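Local coordinates for protein carboxypeptidase Y inhibitor (Saccharomyces cerevisiae, PDB 1WPX) that inhibits the vacuolar serine protease carboxypeptidase Y specifically and potently, as a member of the phosphatidylethanolamine-binding protein family, at residues K179-I183 against W201-L207; V93-P97 against S108-H112; V114-L118 against Q171-S177; L147-M151 against I183-P187; S15-I21 against S212-Y216. All blocks are in the same frame, centred on the assembly; numbering follows the deposited sequence.

Contact 1. Residues K179-I183 against W201-L207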
# COMPACT_ATOMS: atom_id res chain seq x y z
N LYS B 179 17.07 -26.36 29.58
CA LYS B 179 16.03 -26.68 30.54
C LYS B 179 14.61 -26.72 29.97
O LYS B 179 13.65 -26.96 30.69
CB LYS B 179 16.10 -25.68 31.70
CG LYS B 179 17.39 -25.83 32.48
CD LYS B 179 17.64 -24.69 33.42
CE LYS B 179 18.92 -24.93 34.21
NZ LYS B 179 20.10 -25.04 33.33
N PHE B 180 14.49 -26.49 28.67
CA PHE B 180 13.17 -26.53 28.04
C PHE B 180 12.81 -27.96 27.70
O PHE B 180 13.68 -28.78 27.41
CB PHE B 180 13.16 -25.68 26.77
CG PHE B 180 13.41 -24.22 27.01
CD1 PHE B 180 13.09 -23.64 28.24
CD2 PHE B 180 13.96 -23.42 26.01
CE1 PHE B 180 13.31 -22.29 28.46
CE2 PHE B 180 14.18 -22.06 26.23
CZ PHE B 180 13.85 -21.49 27.46
N SER B 181 11.52 -28.27 27.76
CA SER B 181 11.03 -29.61 27.44
C SER B 181 11.54 -30.04 26.07
O SER B 181 11.65 -29.23 25.15
CB SER B 181 9.51 -29.63 27.47
OG SER B 181 8.97 -28.56 26.72
N LYS B 182 11.84 -31.32 25.93
CA LYS B 182 12.35 -31.84 24.67
C LYS B 182 11.29 -31.83 23.56
O LYS B 182 10.09 -31.73 23.83
CB LYS B 182 12.88 -33.26 24.88
CG LYS B 182 13.72 -33.81 23.74
CD LYS B 182 14.27 -35.19 24.10
CE LYS B 182 15.17 -35.75 23.00
NZ LYS B 182 14.45 -35.86 21.70
N ILE B 183 11.75 -31.91 22.32
CA ILE B 183 10.86 -31.94 21.17
C ILE B 183 11.12 -33.24 20.40
O ILE B 183 12.02 -33.30 19.56
CB ILE B 183 11.09 -30.74 20.23
CG1 ILE B 183 10.76 -29.43 20.96
CG2 ILE B 183 10.23 -30.86 18.98
CD1 ILE B 183 11.13 -28.18 20.19
N TRP B 201 4.09 -26.11 23.94
CA TRP B 201 5.51 -26.02 24.30
C TRP B 201 5.91 -24.70 24.95
O TRP B 201 6.70 -24.69 25.90
CB TRP B 201 6.37 -26.25 23.06
CG TRP B 201 7.82 -26.40 23.35
CD1 TRP B 201 8.45 -27.47 23.91
CD2 TRP B 201 8.85 -25.44 23.07
NE1 TRP B 201 9.80 -27.24 24.00
CE2 TRP B 201 10.08 -26.00 23.49
CE3 TRP B 201 8.86 -24.15 22.51
CZ2 TRP B 201 11.29 -25.33 23.37
CZ3 TRP B 201 10.07 -23.48 22.39
CH2 TRP B 201 11.27 -24.08 22.82
N ALA B 202 5.39 -23.59 24.45
CA ALA B 202 5.73 -22.28 25.00
C ALA B 202 5.22 -22.10 26.42
O ALA B 202 5.88 -21.47 27.25
CB ALA B 202 5.18 -21.17 24.10
N LYS B 203 4.05 -22.66 26.70
CA LYS B 203 3.46 -22.55 28.02
C LYS B 203 4.18 -23.38 29.07
O LYS B 203 4.48 -22.89 30.15
CB LYS B 203 1.98 -22.95 27.98
CG LYS B 203 1.05 -21.80 27.66
CD LYS B 203 1.13 -20.72 28.75
CE LYS B 203 0.26 -19.50 28.41
NZ LYS B 203 0.31 -18.45 29.46
N GLU B 204 4.46 -24.65 28.76
CA GLU B 204 5.14 -25.49 29.73
C GLU B 204 6.57 -25.05 29.98
O GLU B 204 7.25 -25.60 30.84
CB GLU B 204 5.10 -26.97 29.29
CG GLU B 204 5.67 -27.29 27.92
CD GLU B 204 5.51 -28.77 27.55
OE1 GLU B 204 4.38 -29.29 27.65
OE2 GLU B 204 6.51 -29.40 27.17
N ASN B 205 7.03 -24.04 29.25
CA ASN B 205 8.38 -23.55 29.44
C ASN B 205 8.42 -22.08 29.84
O ASN B 205 9.46 -21.44 29.82
CB ASN B 205 9.19 -23.77 28.16
CG ASN B 205 9.57 -25.22 27.96
OD1 ASN B 205 10.32 -25.79 28.75
ND2 ASN B 205 9.06 -25.83 26.89
N ASN B 206 7.26 -21.55 30.20
CA ASN B 206 7.15 -20.17 30.64
C ASN B 206 7.77 -19.14 29.71
O ASN B 206 8.41 -18.20 30.17
CB ASN B 206 7.80 -20.03 32.02
CG ASN B 206 7.18 -20.96 33.04
OD1 ASN B 206 7.87 -21.48 33.92
ND2 ASN B 206 5.87 -21.17 32.94
N LEU B 207 7.57 -19.30 28.40
CA LEU B 207 8.11 -18.33 27.45
C LEU B 207 7.11 -17.21 27.23
O LEU B 207 5.90 -17.43 27.26
CB LEU B 207 8.44 -19.02 26.12
CG LEU B 207 9.36 -20.23 26.18
CD1 LEU B 207 9.86 -20.54 24.78
CD2 LEU B 207 10.53 -19.97 27.11

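Contact 2. Residues V93-P97 against S108-H112. With SO4 (sulfate ion), chain G.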
# COMPACT_ATOMS: atom_id res chain seq x y z
N VAL B 93 10.92 -19.24 16.83
CA VAL B 93 10.23 -20.43 16.36
C VAL B 93 9.59 -20.28 14.98
O VAL B 93 9.22 -19.18 14.58
CB VAL B 93 9.10 -20.82 17.36
CG1 VAL B 93 8.23 -21.92 16.77
CG2 VAL B 93 9.71 -21.27 18.67
N MET B 94 9.49 -21.38 14.25
CA MET B 94 8.83 -21.39 12.95
C MET B 94 7.95 -22.63 12.91
O MET B 94 8.44 -23.75 13.01
CB MET B 94 9.81 -21.43 11.79
CG MET B 94 9.11 -21.23 10.45
SD MET B 94 10.19 -21.33 9.00
CE MET B 94 9.21 -22.39 7.94
N THR B 95 6.65 -22.44 12.75
CA THR B 95 5.75 -23.58 12.71
C THR B 95 4.66 -23.46 11.64
O THR B 95 4.31 -22.35 11.21
CB THR B 95 5.07 -23.80 14.08
OG1 THR B 95 4.40 -25.07 14.10
CG2 THR B 95 4.07 -22.68 14.36
N ASP B 96 4.14 -24.61 11.23
CA ASP B 96 3.08 -24.69 10.23
C ASP B 96 1.88 -25.38 10.89
O ASP B 96 1.94 -26.56 11.23
CB ASP B 96 3.55 -25.51 9.02
CG ASP B 96 2.45 -25.76 8.00
OD1 ASP B 96 1.31 -25.29 8.21
OD2 ASP B 96 2.72 -26.42 6.98
N PRO B 97 0.77 -24.65 11.09
CA PRO B 97 -0.41 -25.25 11.72
C PRO B 97 -1.34 -25.87 10.68
O PRO B 97 -2.43 -26.36 11.01
CB PRO B 97 -1.05 -24.07 12.43
CG PRO B 97 -0.85 -22.98 11.41
CD PRO B 97 0.58 -23.19 10.92
N SER B 108 -0.78 -31.42 12.30
CA SER B 108 -0.89 -30.01 12.65
C SER B 108 0.21 -29.54 13.58
O SER B 108 0.48 -30.15 14.62
CB SER B 108 -2.25 -29.71 13.28
OG SER B 108 -2.46 -28.31 13.40
N GLU B 109 0.83 -28.43 13.18
CA GLU B 109 1.94 -27.82 13.89
C GLU B 109 3.15 -28.68 13.63
O GLU B 109 3.50 -29.55 14.42
CB GLU B 109 1.63 -27.70 15.38
CG GLU B 109 0.68 -26.55 15.71
CD GLU B 109 1.39 -25.28 16.15
OE1 GLU B 109 2.57 -25.09 15.79
OE2 GLU B 109 0.76 -24.47 16.87
N PHE B 110 3.76 -28.44 12.47
CA PHE B 110 4.96 -29.14 12.04
C PHE B 110 6.10 -28.18 12.41
O PHE B 110 6.12 -27.03 11.98
CB PHE B 110 4.88 -29.38 10.54
CG PHE B 110 5.98 -30.25 10.00
CD1 PHE B 110 7.23 -29.71 9.69
CD2 PHE B 110 5.76 -31.61 9.78
CE1 PHE B 110 8.23 -30.52 9.16
CE2 PHE B 110 6.76 -32.41 9.26
CZ PHE B 110 8.00 -31.87 8.95
N CYS B 111 7.03 -28.67 13.22
CA CYS B 111 8.15 -27.87 13.68
C CYS B 111 9.23 -27.65 12.62
O CYS B 111 9.94 -28.58 12.22
CB CYS B 111 8.76 -28.51 14.93
SG CYS B 111 9.77 -27.39 15.91
N HIS B 112 9.37 -26.40 12.18
CA HIS B 112 10.34 -26.06 11.16
C HIS B 112 11.64 -25.47 11.70
O HIS B 112 12.70 -25.63 11.09
CB HIS B 112 9.71 -25.07 10.17
CG HIS B 112 8.84 -25.73 9.14
ND1 HIS B 112 9.34 -26.33 8.01
CD2 HIS B 112 7.50 -25.91 9.10
CE1 HIS B 112 8.35 -26.84 7.31
NE2 HIS B 112 7.22 -26.60 7.95
S SO4 G . 5.30 -28.54 5.93
O1 SO4 G . 6.05 -29.75 6.33
O2 SO4 G . 6.17 -27.70 5.08
O3 SO4 G . 4.11 -28.95 5.16
O4 SO4 G . 4.89 -27.80 7.13

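Contact 3. Residues V114-L118 against Q171-S177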
# COMPACT_ATOMS: atom_id res chain seq x y z
N VAL B 114 13.61 -23.85 15.63
CA VAL B 114 13.60 -23.48 17.04
C VAL B 114 15.01 -23.12 17.48
O VAL B 114 15.83 -24.00 17.72
CB VAL B 114 13.10 -24.62 17.95
CG1 VAL B 114 13.28 -24.23 19.40
CG2 VAL B 114 11.65 -24.90 17.68
N GLU B 115 15.29 -21.83 17.56
CA GLU B 115 16.60 -21.33 17.98
C GLU B 115 16.46 -20.68 19.35
O GLU B 115 15.55 -19.87 19.56
CB GLU B 115 17.10 -20.28 17.00
CG GLU B 115 18.27 -20.71 16.17
CD GLU B 115 18.87 -19.54 15.44
OE1 GLU B 115 18.17 -18.95 14.59
OE2 GLU B 115 20.04 -19.20 15.73
N CYS B 116 17.36 -21.02 20.27
CA CYS B 116 17.28 -20.46 21.61
C CYS B 116 18.55 -19.77 22.07
O CYS B 116 19.59 -19.85 21.41
CB CYS B 116 16.91 -21.55 22.61
SG CYS B 116 15.48 -22.54 22.14
N ASP B 117 18.44 -19.09 23.21
CA ASP B 117 19.55 -18.38 23.81
C ASP B 117 20.12 -17.35 22.83
O ASP B 117 21.33 -17.25 22.65
CB ASP B 117 20.64 -19.36 24.24
CG ASP B 117 20.09 -20.59 24.92
OD1 ASP B 117 19.28 -20.44 25.88
OD2 ASP B 117 20.45 -21.71 24.51
N LEU B 118 19.22 -16.60 22.21
CA LEU B 118 19.57 -15.56 21.25
C LEU B 118 19.59 -14.23 21.99
O LEU B 118 18.70 -13.96 22.79
CB LEU B 118 18.53 -15.47 20.14
CG LEU B 118 18.51 -16.48 19.00
CD1 LEU B 118 17.13 -16.50 18.35
CD2 LEU B 118 19.58 -16.11 17.99
N GLN B 171 12.83 -15.51 26.91
CA GLN B 171 13.02 -16.59 27.87
C GLN B 171 13.06 -16.02 29.29
O GLN B 171 13.42 -14.86 29.48
CB GLN B 171 14.33 -17.33 27.58
CG GLN B 171 14.41 -17.89 26.17
CD GLN B 171 15.76 -18.50 25.84
OE1 GLN B 171 16.02 -18.86 24.69
NE2 GLN B 171 16.62 -18.63 26.84
N PRO B 172 12.67 -16.82 30.30
CA PRO B 172 12.69 -16.36 31.69
C PRO B 172 14.14 -16.05 32.05
O PRO B 172 15.05 -16.77 31.61
CB PRO B 172 12.17 -17.56 32.48
CG PRO B 172 11.44 -18.39 31.46
CD PRO B 172 12.28 -18.24 30.22
N LYS B 173 14.38 -15.01 32.84
CA LYS B 173 15.74 -14.65 33.19
C LYS B 173 16.56 -15.78 33.82
O LYS B 173 16.10 -16.50 34.72
CB LYS B 173 15.76 -13.43 34.11
CG LYS B 173 17.17 -12.96 34.45
CD LYS B 173 17.16 -11.60 35.11
CE LYS B 173 18.57 -11.02 35.24
NZ LYS B 173 18.54 -9.62 35.76
N GLY B 174 17.79 -15.93 33.34
CA GLY B 174 18.69 -16.94 33.87
C GLY B 174 18.50 -18.36 33.39
O GLY B 174 19.37 -19.20 33.63
N VAL B 175 17.39 -18.68 32.73
CA VAL B 175 17.22 -20.05 32.29
C VAL B 175 17.49 -20.24 30.80
O VAL B 175 16.82 -19.66 29.95
CB VAL B 175 15.81 -20.59 32.70
CG1 VAL B 175 15.01 -19.48 33.33
CG2 VAL B 175 15.10 -21.19 31.51
N ASP B 176 18.51 -21.04 30.51
CA ASP B 176 18.93 -21.34 29.15
C ASP B 176 18.06 -22.46 28.54
O ASP B 176 17.27 -23.10 29.24
CB ASP B 176 20.39 -21.77 29.15
CG ASP B 176 20.61 -23.05 29.93
OD1 ASP B 176 21.04 -24.05 29.32
OD2 ASP B 176 20.33 -23.05 31.16
N SER B 177 18.24 -22.71 27.25
CA SER B 177 17.43 -23.72 26.56
C SER B 177 17.63 -25.18 27.00
O SER B 177 16.78 -26.02 26.72
CB SER B 177 17.63 -23.61 25.04
OG SER B 177 18.97 -23.84 24.65

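Contact 4. Residues L147-M151 against I183-P187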
# COMPACT_ATOMS: atom_id res chain seq x y z
N LEU B 147 17.66 -26.06 18.77
CA LEU B 147 17.06 -27.31 19.21
C LEU B 147 16.52 -28.08 18.02
O LEU B 147 16.54 -29.30 17.99
CB LEU B 147 15.92 -27.06 20.20
CG LEU B 147 16.25 -26.35 21.52
CD1 LEU B 147 15.01 -26.37 22.41
CD2 LEU B 147 17.42 -27.02 22.21
N ILE B 148 16.01 -27.34 17.03
CA ILE B 148 15.45 -27.94 15.82
C ILE B 148 15.96 -27.19 14.59
O ILE B 148 15.47 -26.11 14.27
CB ILE B 148 13.91 -27.88 15.84
CG1 ILE B 148 13.36 -28.70 17.01
CG2 ILE B 148 13.35 -28.37 14.51
CD1 ILE B 148 13.66 -30.18 16.93
N GLU B 149 16.94 -27.77 13.90
CA GLU B 149 17.50 -27.12 12.71
C GLU B 149 16.43 -26.68 11.72
O GLU B 149 15.35 -27.27 11.65
CB GLU B 149 18.53 -28.04 12.03
CG GLU B 149 18.01 -29.42 11.59
CD GLU B 149 17.55 -30.31 12.75
OE1 GLU B 149 18.19 -30.30 13.83
OE2 GLU B 149 16.55 -31.06 12.57
N TYR B 150 16.73 -25.63 10.96
CA TYR B 150 15.79 -25.09 9.98
C TYR B 150 15.46 -26.02 8.83
O TYR B 150 16.34 -26.70 8.29
CB TYR B 150 16.32 -23.78 9.40
CG TYR B 150 15.39 -23.16 8.37
CD1 TYR B 150 14.29 -22.41 8.77
CD2 TYR B 150 15.60 -23.35 7.00
CE1 TYR B 150 13.41 -21.85 7.83
CE2 TYR B 150 14.73 -22.80 6.06
CZ TYR B 150 13.64 -22.05 6.48
OH TYR B 150 12.78 -21.49 5.56
N MET B 151 14.19 -26.02 8.44
CA MET B 151 13.71 -26.80 7.32
C MET B 151 12.64 -25.96 6.62
O MET B 151 11.60 -25.65 7.21
CB MET B 151 13.10 -28.11 7.79
CG MET B 151 12.80 -29.05 6.64
SD MET B 151 12.10 -30.61 7.16
CE MET B 151 10.36 -30.30 6.78
N ILE B 183 11.75 -31.91 22.32
CA ILE B 183 10.86 -31.94 21.17
C ILE B 183 11.12 -33.24 20.40
O ILE B 183 12.02 -33.30 19.56
CB ILE B 183 11.09 -30.74 20.23
CG1 ILE B 183 10.76 -29.43 20.96
CG2 ILE B 183 10.23 -30.86 18.98
CD1 ILE B 183 11.13 -28.18 20.19
N LYS B 184 10.34 -34.27 20.73
CA LYS B 184 10.45 -35.59 20.11
C LYS B 184 10.85 -35.45 18.65
O LYS B 184 11.93 -35.87 18.24
CB LYS B 184 9.11 -36.32 20.23
CG LYS B 184 9.08 -37.74 19.66
CD LYS B 184 7.71 -38.39 19.90
CE LYS B 184 7.70 -39.88 19.55
NZ LYS B 184 6.41 -40.53 19.95
N ASP B 185 9.96 -34.87 17.86
CA ASP B 185 10.22 -34.62 16.45
C ASP B 185 9.24 -33.59 15.90
O ASP B 185 8.46 -33.01 16.66
CB ASP B 185 10.19 -35.93 15.65
CG ASP B 185 8.85 -36.61 15.67
OD1 ASP B 185 8.20 -36.62 16.74
OD2 ASP B 185 8.45 -37.16 14.62
N ARG B 186 9.28 -33.37 14.60
CA ARG B 186 8.46 -32.36 13.94
C ARG B 186 6.94 -32.50 13.93
O ARG B 186 6.24 -31.64 14.48
CB ARG B 186 9.01 -32.14 12.54
CG ARG B 186 10.49 -31.80 12.64
CD ARG B 186 11.14 -31.39 11.36
NE ARG B 186 12.28 -30.53 11.66
CZ ARG B 186 13.37 -30.45 10.91
NH1 ARG B 186 14.36 -29.64 11.26
NH2 ARG B 186 13.48 -31.20 9.82
N PRO B 187 6.40 -33.55 13.31
CA PRO B 187 4.93 -33.64 13.33
C PRO B 187 4.37 -33.53 14.74
O PRO B 187 4.76 -34.27 15.65
CB PRO B 187 4.66 -35.00 12.67
CG PRO B 187 5.95 -35.76 12.85
CD PRO B 187 6.99 -34.71 12.62

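Contact 5. Residues S15-I21 against S212-Y216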
# COMPACT_ATOMS: atom_id res chain seq x y z
N SER B 15 -4.22 -8.42 11.15
CA SER B 15 -3.73 -9.50 10.31
C SER B 15 -3.85 -10.85 11.04
O SER B 15 -4.39 -11.81 10.48
CB SER B 15 -2.27 -9.25 9.92
OG SER B 15 -1.81 -10.21 8.99
N TYR B 16 -3.37 -10.92 12.28
CA TYR B 16 -3.42 -12.16 13.07
C TYR B 16 -4.85 -12.68 13.18
O TYR B 16 -5.07 -13.89 13.15
CB TYR B 16 -2.90 -11.92 14.49
CG TYR B 16 -1.47 -11.45 14.60
CD1 TYR B 16 -1.08 -10.61 15.65
CD2 TYR B 16 -0.50 -11.85 13.67
CE1 TYR B 16 0.23 -10.16 15.79
CE2 TYR B 16 0.83 -11.41 13.80
CZ TYR B 16 1.18 -10.56 14.86
OH TYR B 16 2.47 -10.10 15.00
N LYS B 17 -5.79 -11.76 13.33
CA LYS B 17 -7.20 -12.13 13.46
C LYS B 17 -7.75 -12.69 12.17
O LYS B 17 -8.23 -13.82 12.12
CB LYS B 17 -8.04 -10.92 13.86
CG LYS B 17 -7.81 -10.45 15.28
CD LYS B 17 -8.69 -9.25 15.60
CE LYS B 17 -10.16 -9.57 15.36
NZ LYS B 17 -11.03 -8.40 15.66
N LYS B 18 -7.67 -11.90 11.11
CA LYS B 18 -8.19 -12.30 9.81
C LYS B 18 -7.66 -13.65 9.33
O LYS B 18 -8.38 -14.39 8.65
CB LYS B 18 -7.87 -11.22 8.77
CG LYS B 18 -8.45 -11.50 7.40
CD LYS B 18 -8.06 -10.42 6.42
CE LYS B 18 -8.48 -10.78 5.01
NZ LYS B 18 -8.06 -9.72 4.03
N HIS B 19 -6.43 -13.99 9.71
CA HIS B 19 -5.83 -15.25 9.28
C HIS B 19 -5.76 -16.30 10.38
O HIS B 19 -4.96 -17.24 10.29
CB HIS B 19 -4.44 -14.97 8.70
CG HIS B 19 -4.47 -14.00 7.56
ND1 HIS B 19 -4.78 -14.38 6.27
CD2 HIS B 19 -4.29 -12.66 7.52
CE1 HIS B 19 -4.80 -13.31 5.49
NE2 HIS B 19 -4.50 -12.26 6.23
N GLY B 20 -6.60 -16.15 11.40
CA GLY B 20 -6.66 -17.10 12.50
C GLY B 20 -5.36 -17.47 13.22
O GLY B 20 -5.25 -18.56 13.77
N ILE B 21 -4.39 -16.56 13.23
CA ILE B 21 -3.12 -16.83 13.89
C ILE B 21 -3.27 -16.78 15.41
O ILE B 21 -2.54 -17.46 16.13
CB ILE B 21 -2.05 -15.80 13.47
CG1 ILE B 21 -1.87 -15.81 11.95
CG2 ILE B 21 -0.74 -16.09 14.18
CD1 ILE B 21 -1.28 -17.08 11.40
N SER B 212 5.52 -11.61 16.14
CA SER B 212 5.20 -12.63 15.14
C SER B 212 4.98 -12.07 13.73
O SER B 212 4.43 -10.99 13.55
CB SER B 212 3.96 -13.41 15.56
OG SER B 212 3.62 -14.37 14.58
N ASN B 213 5.42 -12.83 12.73
CA ASN B 213 5.25 -12.47 11.33
C ASN B 213 4.94 -13.79 10.63
O ASN B 213 5.14 -14.86 11.21
CB ASN B 213 6.53 -11.88 10.76
CG ASN B 213 6.29 -11.04 9.50
OD1 ASN B 213 5.25 -11.16 8.86
ND2 ASN B 213 7.26 -10.22 9.14
N PHE B 214 4.45 -13.75 9.40
CA PHE B 214 4.15 -15.00 8.71
C PHE B 214 3.95 -14.81 7.21
O PHE B 214 3.79 -13.69 6.72
CB PHE B 214 2.89 -15.63 9.31
CG PHE B 214 1.62 -14.95 8.90
CD1 PHE B 214 0.72 -15.58 8.05
CD2 PHE B 214 1.35 -13.66 9.32
CE1 PHE B 214 -0.44 -14.94 7.63
CE2 PHE B 214 0.20 -13.00 8.90
CZ PHE B 214 -0.70 -13.64 8.05
N PHE B 215 3.98 -15.92 6.48
CA PHE B 215 3.80 -15.88 5.04
C PHE B 215 3.09 -17.15 4.59
O PHE B 215 2.89 -18.07 5.39
CB PHE B 215 5.16 -15.73 4.34
CG PHE B 215 6.03 -16.96 4.37
CD1 PHE B 215 5.98 -17.89 3.33
CD2 PHE B 215 6.94 -17.17 5.41
CE1 PHE B 215 6.84 -19.00 3.32
CE2 PHE B 215 7.80 -18.28 5.41
CZ PHE B 215 7.75 -19.20 4.37
N TYR B 216 2.69 -17.18 3.33
CA TYR B 216 2.02 -18.34 2.76
C TYR B 216 2.90 -18.95 1.68
O TYR B 216 3.65 -18.25 1.00
CB TYR B 216 0.67 -17.97 2.14
CG TYR B 216 -0.46 -17.69 3.11
CD1 TYR B 216 -0.72 -16.39 3.55
CD2 TYR B 216 -1.31 -18.72 3.53
CE1 TYR B 216 -1.81 -16.12 4.40
CE2 TYR B 216 -2.39 -18.46 4.38
CZ TYR B 216 -2.64 -17.16 4.81
OH TYR B 216 -3.70 -16.90 5.64

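Contact 1. Residues K179-I183 against W201-L207
W201 meets S181 along the edge of its indole: NE1 donates to S181 O over 3.0 Å in a nearly straight bond (175°) that lies in the ring plane. With CG anti to the backbone N (chi1 -171°), the ring is directed at the irregular 179-183 segment. I183 CD1 rests over one indole face, off-centre, while the amide nitrogen of N205 sits above the opposite face. On the six-membered ring, W201 CZ2 touches F180 CB at 3.9 Å, the two aromatic planes being steeply inclined.

E204 reaches S181 from the helix end. Its extended side chain brings OE2 to 2.6 Å from S181 OG, which donates to the anti lone pair of that oxygen; Y191 OH adds a weak bond to the same atom.

N205 holds the S181 backbone and side chain together. Its OD1 accepts from S181 N at 2.9 Å, and its ND2 donates to S181 OG at 2.7 Å and also to the backbone O of W201, one helical turn earlier, at 2.8 Å, which fixes the rotation of the amide. Replacing N205 by alanine removes both amide ends, and S181 N would probably be left without its acceptor and S181 OG without one of its partners, the loop being less firmly held to the helix end. The helix terminates in a Schellman motif, with N206 at positive phi as the C-prime residue, L207 N bonded to A202 O and N206 N to K203 O.

Beyond this turn L207 brings CD2 against F180 CZ at 3.7 Å, and the same end of the phenyl ring also packs on Q171 and V175.

Contact 2. Residues V93-P97 against S108-H112
M94 and H112 meet where the two antiparallel strands run side by side: H112 N donates to M94 O at 2.9 Å, and the bent end of the methionine lays CE against H112 CB at 3.5 Å. D96 and F110 form a hydrogen-bonded pair, with F110 N to D96 O at 2.9 Å and D96 N to F110 O at 3.2 Å. E109 and F110 both face D96, a G1 beta bulge with E109 at positive phi.

At the bulge E109 doubles back. Its CB starts out away from the strand, but the chain folds at chi2 (-97°) and returns OE1 to T95 OG1, in a hydrogen bond modelled very short and so of doubtful length; T95 OG1 is also hydrogen-bonded to W189 NE1. At the end of the pair S108 OG donates to P97 O from above the carbonyl plane.

On the side of the sheet carrying D96 and F110, a sulfate is enclosed. F110, with CG anti to the backbone N (chi1 -172°), lays its ring beneath sulfate O1, which stands 3.5 Å above the ring centre. F110 CD1 also lies over one face of the imidazole of H112. That ring meets the ion edge-on, NE2 donating to O4 at 2.7 Å, and its ND1 is held by M151 O. The carboxylate of D96 is steadied by D98 N and H162 ND1, with OD2 2.6 Å from sulfate O4; A154 N and Y164 OH also bond the ion.

Such a cluster is consistent with the anion-binding pocket known from phosphatidylethanolamine-binding proteins, here occupied by a sulfate that probably came from the crystallisation liquor.

Contact 3. Residues V114-L118 against Q171-S177
The carboxylate of D117 and the amide of Q171 cross at nearly a right angle, their planes 81° apart. Both carboxylate oxygens are met by S177 on the syn side: S177 N donates to OD1 at 2.8 Å, and S177 OG donates to OD2 at 2.6 Å from a position tilted 24° out of the plane. A single residue thus grips the whole group in a two-pronged fashion. At the amide, OE1 accepts from D117 N at 2.8 Å in an almost straight bond, and T91 OG1 is a second partner of that oxygen. Q171 NE2 makes a weak bond of 3.4 Å to D117 OD1. A second weak bond joins it to the carbonyl of V175 within its own loop.

S177 OG lies between its backbone N and carbonyl carbon (chi1 62°), which lets the hydroxyl reach the same carboxylate as its own N-H. Beside this polar group C116 CB touches S177 CB, and Q171 OE1 lies close to it.

Were D117 an alanine, S177 N and S177 OG would probably both lose their acceptor, Q171 NE2 its weak one, and the 176-177 backbone would be less firmly held to the strand.

The loop itself is bent by a type II turn from P172 to V175. D117, at positive phi, and L118 both face F90 in a G1 beta bulge, where strand 110-120 of the antiparallel sheet turns a corner; the loop that follows strand 162-170 is fastened to this corner.

Contact 4. Residues L147-M151 against I183-P187
I148 and R186 are brought together by backbones that share no regular pairing. Segment 147-151 leaves the antiparallel sheet at a classic beta bulge, in which L147 and I148 both face V114 on strand 110-120, and the chain turns a corner there. Segment 183-187 is irregular, part of the long connection between strand 162-170 and helix 198-203, and I183 and R186 reach across from it to the end of strand 145-148.

The apolar half of the contact is formed by two isoleucines that cross at a slant. I148 CG1 meets I183 CD1 at 3.9 Å, and I148 CD1 lies 4.1 Å from I183 CG2. I183 also packs on W189.

R186 supplies the polar half. Its chain is extended from CG to NE and runs past I148 in the opposite direction, so that I148 CG2 sits at the guanidinium edge, in plane, 3.6 Å from NH1. M151 CB lies over one face, 3.5 Å above the plane, and the methionine sulfur is beside NH2; F110 packs on the arginine as well. E149 approaches at about a right angle, its CG between the backbone N and the carbonyl carbon (chi1 58°) and its chain bent at chi2, which curls the carboxylate back toward the arginine. The resulting salt bridge is one of charge alone, because no N-H points at the oxygen: E149 OE2 stands 2.9 Å from R186 NH1, well out of the guanidinium plane and on the side opposite M151 CB.

Contact 5. Residues S15-I21 against S212-Y216
F214 fills the close-packed centre of this contact, its ring set against the end of helix 8-18 and the turn that follows it. I21 CD1 rests over one face of the phenyl, offset toward the rim, 4.2 Å from F214 CD1. S15 OG lies at the ring edge in plane, 3.4 Å from F214 CE2, and H19 CD2 comes near the same edge, 3.8 Å from F214 CZ. The ring reaches this place because F214 CG lies between the backbone N and the carbonyl carbon (chi1 75°). Next to it Y16 OH donates to S212 O at 2.6 Å, with the acceptor in the plane of the tyrosine ring.

The outer side is looser: H19 and Y216 are partly exposed and complete an aromatic cluster with F214. H19 ND1 and Y216 OH are joined by a hydrogen bond of 2.8 Å. The other protein chain of the assembly lies against this side, and H19 NE2 and K18 NZ each turn to an acidic side chain of it. The helix ends here in a Schellman motif with G20 at positive phi, its I21 N bonded to Y16 O.

Strand 208-217 is an antiparallel neighbour of strand 162-170, whose V165 touches both I21 and S212; together with the S15, Y16 and H19 contacts, this places the end of helix 8-18 and the start of helix 21-24 against the sheet.

Contacts 1, 3 and 4 share the long connection 171-187: contacts 1 and 3 have centres 10 Å apart, while contacts 1 and 4 meet at I183 and through W201 against L147. Contact 4 lies closest to the sulfate pocket of contact 2, their centres 9 Å apart, and its M151 side chain is about 4 Å from the ion. Backbone bonds between V114 and L147 and I148 tie contact 3 to contact 4 in the sheet. Contact 5 stands apart: its centre is about 13 Å from that of contact 2, and 22 to 25 Å from those of contacts 1, 3 and 4, which lie across the chain's centre from it.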